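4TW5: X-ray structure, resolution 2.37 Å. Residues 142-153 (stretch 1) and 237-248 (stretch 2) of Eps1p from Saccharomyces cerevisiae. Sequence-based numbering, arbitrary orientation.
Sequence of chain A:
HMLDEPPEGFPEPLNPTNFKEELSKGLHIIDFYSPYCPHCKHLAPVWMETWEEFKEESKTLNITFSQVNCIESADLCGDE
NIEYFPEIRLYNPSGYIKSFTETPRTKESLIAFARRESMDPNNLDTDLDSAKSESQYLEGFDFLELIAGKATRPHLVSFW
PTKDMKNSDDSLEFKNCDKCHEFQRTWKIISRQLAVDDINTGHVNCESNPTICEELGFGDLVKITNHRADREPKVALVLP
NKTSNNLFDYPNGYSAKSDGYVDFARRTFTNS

Stretch 1 (142-153) DFLELIAGKATR
Stretch 2, residues 237-248: LVLPNKTSNNLF

What backbone shapes meet here? A helix that begins earlier in the chain runs through I147, a wider pi-type turn spans 146-150, and A151 to R153 are loop. In the other stretch, strands 237-238 and 247-248 pair through L237 N to F248 O (2.7 Å) and F248 N to L237 O (2.9 Å), joined by a loop whose L239-K242 segment is a type II turn. In register, I147 CA lies 6.7 Å from V238 CA, G149 CA 4.4 Å from T243 CA and A151 CA 4.5 Å from P240 CA; together the stretches bury 585 Å².

Which apolar side chains pack? V238 (chi1 t) and L247 (t, p) point toward the helix. I147, with chi1 at -129° and chi2 p, reaches both: its CD1 is 3.7 Å from V238 CG1 and 3.6 Å from L247 CD1. F143 (chi1 t, chi2 77°) leaves CA sideways, yet its ring brings CZ 3.8 Å from L247 CD1, which sits at the ring edge. Farther along, A151 CB approaches P240 CB at 4.3 Å.

Which hydrogen bonds tie the stretches? N246 (chi1 p, chi2 10°) points toward the helix, and its amide suits the spot because ND2 has two protons to give: one bond runs to I147 O (2.8 Å, 146°), another to K242 O within its own loop (2.7 Å). Its OD1 is buried without a partner. N241 N gives a weak bond to A151 O (2.8 Å, 125°). A water lies 3.1 Å from L146 O and 2.5 Å from L239 O, linking the two backbones.

Why is glycine fitting at 149? Its phi/psi of 106/17 would jam a CB against the preceding carbonyl, and an ideal CB would also sit too tightly against K242 O and T243 CG2. Bare, G149 CA makes a CA-H...O contact with K242 O at 3.1 Å, while N241 CA makes another with G149 O at 3.6 Å.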

# COMPACT_ATOMS: atom_id res chain seq x y z
N ASP A 142 5.68 7.08 15.23
CA ASP A 142 6.69 8.00 15.76
C ASP A 142 6.94 9.12 14.77
O ASP A 142 7.02 10.30 15.14
CB ASP A 142 8.01 7.26 16.00
CG ASP A 142 7.87 6.16 17.04
OD1 ASP A 142 7.21 6.40 18.09
OD2 ASP A 142 8.40 5.05 16.79
N PHE A 143 7.04 8.75 13.50
CA PHE A 143 7.33 9.72 12.47
C PHE A 143 6.17 10.70 12.28
O PHE A 143 6.38 11.85 11.92
CB PHE A 143 7.66 9.04 11.13
CG PHE A 143 7.93 10.03 10.02
CD1 PHE A 143 9.14 10.69 9.95
CD2 PHE A 143 6.94 10.36 9.11
CE1 PHE A 143 9.39 11.61 8.97
CE2 PHE A 143 7.17 11.30 8.14
CZ PHE A 143 8.40 11.93 8.07
N LEU A 144 4.94 10.20 12.47
CA LEU A 144 3.74 11.00 12.32
C LEU A 144 3.60 11.96 13.51
O LEU A 144 3.23 13.11 13.35
CB LEU A 144 2.52 10.08 12.19
CG LEU A 144 2.41 9.23 10.89
CD1 LEU A 144 1.18 8.35 10.90
CD2 LEU A 144 2.41 10.09 9.61
N GLU A 145 3.97 11.50 14.70
CA GLU A 145 4.01 12.39 15.85
C GLU A 145 4.96 13.55 15.55
O GLU A 145 4.58 14.69 15.74
CB GLU A 145 4.43 11.66 17.12
CG GLU A 145 3.42 10.65 17.61
CD GLU A 145 3.16 10.79 19.11
OE1 GLU A 145 4.11 10.64 19.91
OE2 GLU A 145 2.00 11.10 19.48
N LEU A 146 6.14 13.25 15.02
CA LEU A 146 7.09 14.31 14.69
C LEU A 146 6.47 15.34 13.76
O LEU A 146 6.69 16.54 13.90
CB LEU A 146 8.34 13.75 14.04
CG LEU A 146 9.16 12.84 14.94
CD1 LEU A 146 10.38 12.39 14.16
CD2 LEU A 146 9.55 13.57 16.24
N ILE A 147 5.70 14.84 12.80
CA ILE A 147 5.19 15.67 11.74
C ILE A 147 3.91 16.40 12.18
O ILE A 147 3.55 17.41 11.60
CB ILE A 147 4.91 14.81 10.46
CG1 ILE A 147 5.57 15.45 9.26
CG2 ILE A 147 3.44 14.60 10.23
CD1 ILE A 147 7.04 15.49 9.41
N ALA A 148 3.26 15.90 13.22
CA ALA A 148 2.11 16.57 13.80
C ALA A 148 2.54 17.78 14.66
O ALA A 148 1.69 18.49 15.22
CB ALA A 148 1.29 15.60 14.63
N GLY A 149 3.85 17.98 14.79
CA GLY A 149 4.36 19.15 15.47
C GLY A 149 4.91 18.81 16.84
O GLY A 149 5.06 19.69 17.69
N LYS A 150 5.17 17.52 17.07
CA LYS A 150 5.59 17.07 18.38
C LYS A 150 7.10 17.03 18.62
O LYS A 150 7.54 16.85 19.76
CB LYS A 150 4.97 15.70 18.65
CG LYS A 150 3.45 15.76 18.61
CD LYS A 150 2.78 14.45 19.04
CE LYS A 150 1.25 14.57 18.97
NZ LYS A 150 0.56 13.33 19.45
N ALA A 151 7.89 17.24 17.57
CA ALA A 151 9.34 17.38 17.72
C ALA A 151 9.75 18.66 18.48
O ALA A 151 9.30 19.76 18.16
CB ALA A 151 10.02 17.35 16.37
N THR A 152 10.66 18.51 19.44
CA THR A 152 11.18 19.66 20.18
C THR A 152 12.57 20.04 19.67
O THR A 152 13.10 21.09 20.01
CB THR A 152 11.26 19.37 21.69
OG1 THR A 152 12.13 18.25 21.91
CG2 THR A 152 9.89 19.00 22.23
N ARG A 153 13.15 19.19 18.83
CA ARG A 153 14.39 19.55 18.15
C ARG A 153 14.17 19.18 16.69
O ARG A 153 13.25 18.43 16.39
CB ARG A 153 15.61 18.85 18.78
CG ARG A 153 15.90 19.32 20.24
CD ARG A 153 16.30 20.83 20.27
NE ARG A 153 17.55 21.09 19.55
CZ ARG A 153 17.78 22.15 18.77
NH1 ARG A 153 16.83 23.07 18.59
NH2 ARG A 153 18.96 22.29 18.16
N LEU A 237 14.02 16.73 6.21
CA LEU A 237 14.11 17.41 7.50
C LEU A 237 12.73 17.70 8.09
O LEU A 237 11.81 18.07 7.36
CB LEU A 237 14.88 18.71 7.37
CG LEU A 237 15.17 19.50 8.65
CD1 LEU A 237 16.05 18.70 9.61
CD2 LEU A 237 15.88 20.76 8.26
N VAL A 238 12.59 17.42 9.39
CA VAL A 238 11.40 17.77 10.15
C VAL A 238 11.68 18.94 11.11
O VAL A 238 12.56 18.85 11.96
CB VAL A 238 10.85 16.59 10.98
CG1 VAL A 238 9.54 17.00 11.64
CG2 VAL A 238 10.66 15.33 10.13
N LEU A 239 10.94 20.03 10.94
CA LEU A 239 11.08 21.19 11.80
C LEU A 239 10.28 21.00 13.08
O LEU A 239 9.13 20.57 13.04
CB LEU A 239 10.64 22.45 11.07
CG LEU A 239 11.51 22.77 9.86
CD1 LEU A 239 11.07 24.07 9.21
CD2 LEU A 239 12.98 22.89 10.27
N PRO A 240 10.88 21.38 14.21
CA PRO A 240 10.26 21.18 15.53
C PRO A 240 9.12 22.16 15.81
O PRO A 240 9.14 23.31 15.34
CB PRO A 240 11.43 21.43 16.49
CG PRO A 240 12.29 22.42 15.77
CD PRO A 240 12.18 22.07 14.30
N ASN A 241 8.12 21.69 16.55
CA ASN A 241 7.07 22.56 17.04
C ASN A 241 6.28 23.34 15.96
O ASN A 241 5.72 24.40 16.25
CB ASN A 241 7.68 23.52 18.08
CG ASN A 241 8.11 22.79 19.36
OD1 ASN A 241 7.33 22.04 19.94
ND2 ASN A 241 9.36 22.96 19.75
N LYS A 242 6.28 22.83 14.72
CA LYS A 242 5.42 23.35 13.64
C LYS A 242 4.42 22.29 13.24
O LYS A 242 4.77 21.12 13.12
CB LYS A 242 6.23 23.79 12.40
CG LYS A 242 6.83 25.16 12.54
CD LYS A 242 7.79 25.52 11.42
CE LYS A 242 8.55 26.81 11.79
NZ LYS A 242 9.51 27.28 10.75
N THR A 243 3.18 22.70 13.00
CA THR A 243 2.12 21.76 12.69
C THR A 243 1.86 21.59 11.17
O THR A 243 1.05 20.78 10.77
CB THR A 243 0.81 22.21 13.32
OG1 THR A 243 0.60 23.57 12.98
CG2 THR A 243 0.83 22.04 14.82
N SER A 244 2.54 22.39 10.35
CA SER A 244 2.33 22.41 8.92
C SER A 244 3.62 22.88 8.30
O SER A 244 4.44 23.48 8.99
CB SER A 244 1.15 23.31 8.53
OG SER A 244 1.46 24.69 8.67
N ASN A 245 3.81 22.54 7.03
CA ASN A 245 5.00 22.89 6.25
C ASN A 245 6.30 22.73 7.05
O ASN A 245 7.17 23.59 7.06
CB ASN A 245 4.84 24.31 5.68
CG ASN A 245 3.61 24.44 4.77
OD1 ASN A 245 2.84 23.49 4.60
ND2 ASN A 245 3.46 25.60 4.14
N ASN A 246 6.41 21.58 7.71
CA ASN A 246 7.49 21.30 8.64
C ASN A 246 8.38 20.18 8.10
O ASN A 246 9.29 19.71 8.78
CB ASN A 246 6.91 20.90 9.99
CG ASN A 246 5.83 19.87 9.84
OD1 ASN A 246 5.64 19.32 8.76
ND2 ASN A 246 5.10 19.63 10.89
N LEU A 247 8.07 19.75 6.88
CA LEU A 247 8.74 18.63 6.23
C LEU A 247 9.41 19.11 4.96
O LEU A 247 8.74 19.55 4.05
CB LEU A 247 7.71 17.53 5.90
CG LEU A 247 8.12 16.15 5.33
CD1 LEU A 247 8.91 15.30 6.32
CD2 LEU A 247 6.93 15.38 4.80
N PHE A 248 10.74 19.02 4.89
CA PHE A 248 11.51 19.46 3.72
C PHE A 248 12.48 18.38 3.21
O PHE A 248 13.42 18.02 3.92
CB PHE A 248 12.29 20.73 4.07
CG PHE A 248 11.40 21.91 4.41
CD1 PHE A 248 11.02 22.81 3.41
CD2 PHE A 248 10.93 22.10 5.69
CE1 PHE A 248 10.21 23.87 3.70
CE2 PHE A 248 10.11 23.16 5.98
CZ PHE A 248 9.76 24.05 4.99
O HOH W 1 7.40 19.53 14.53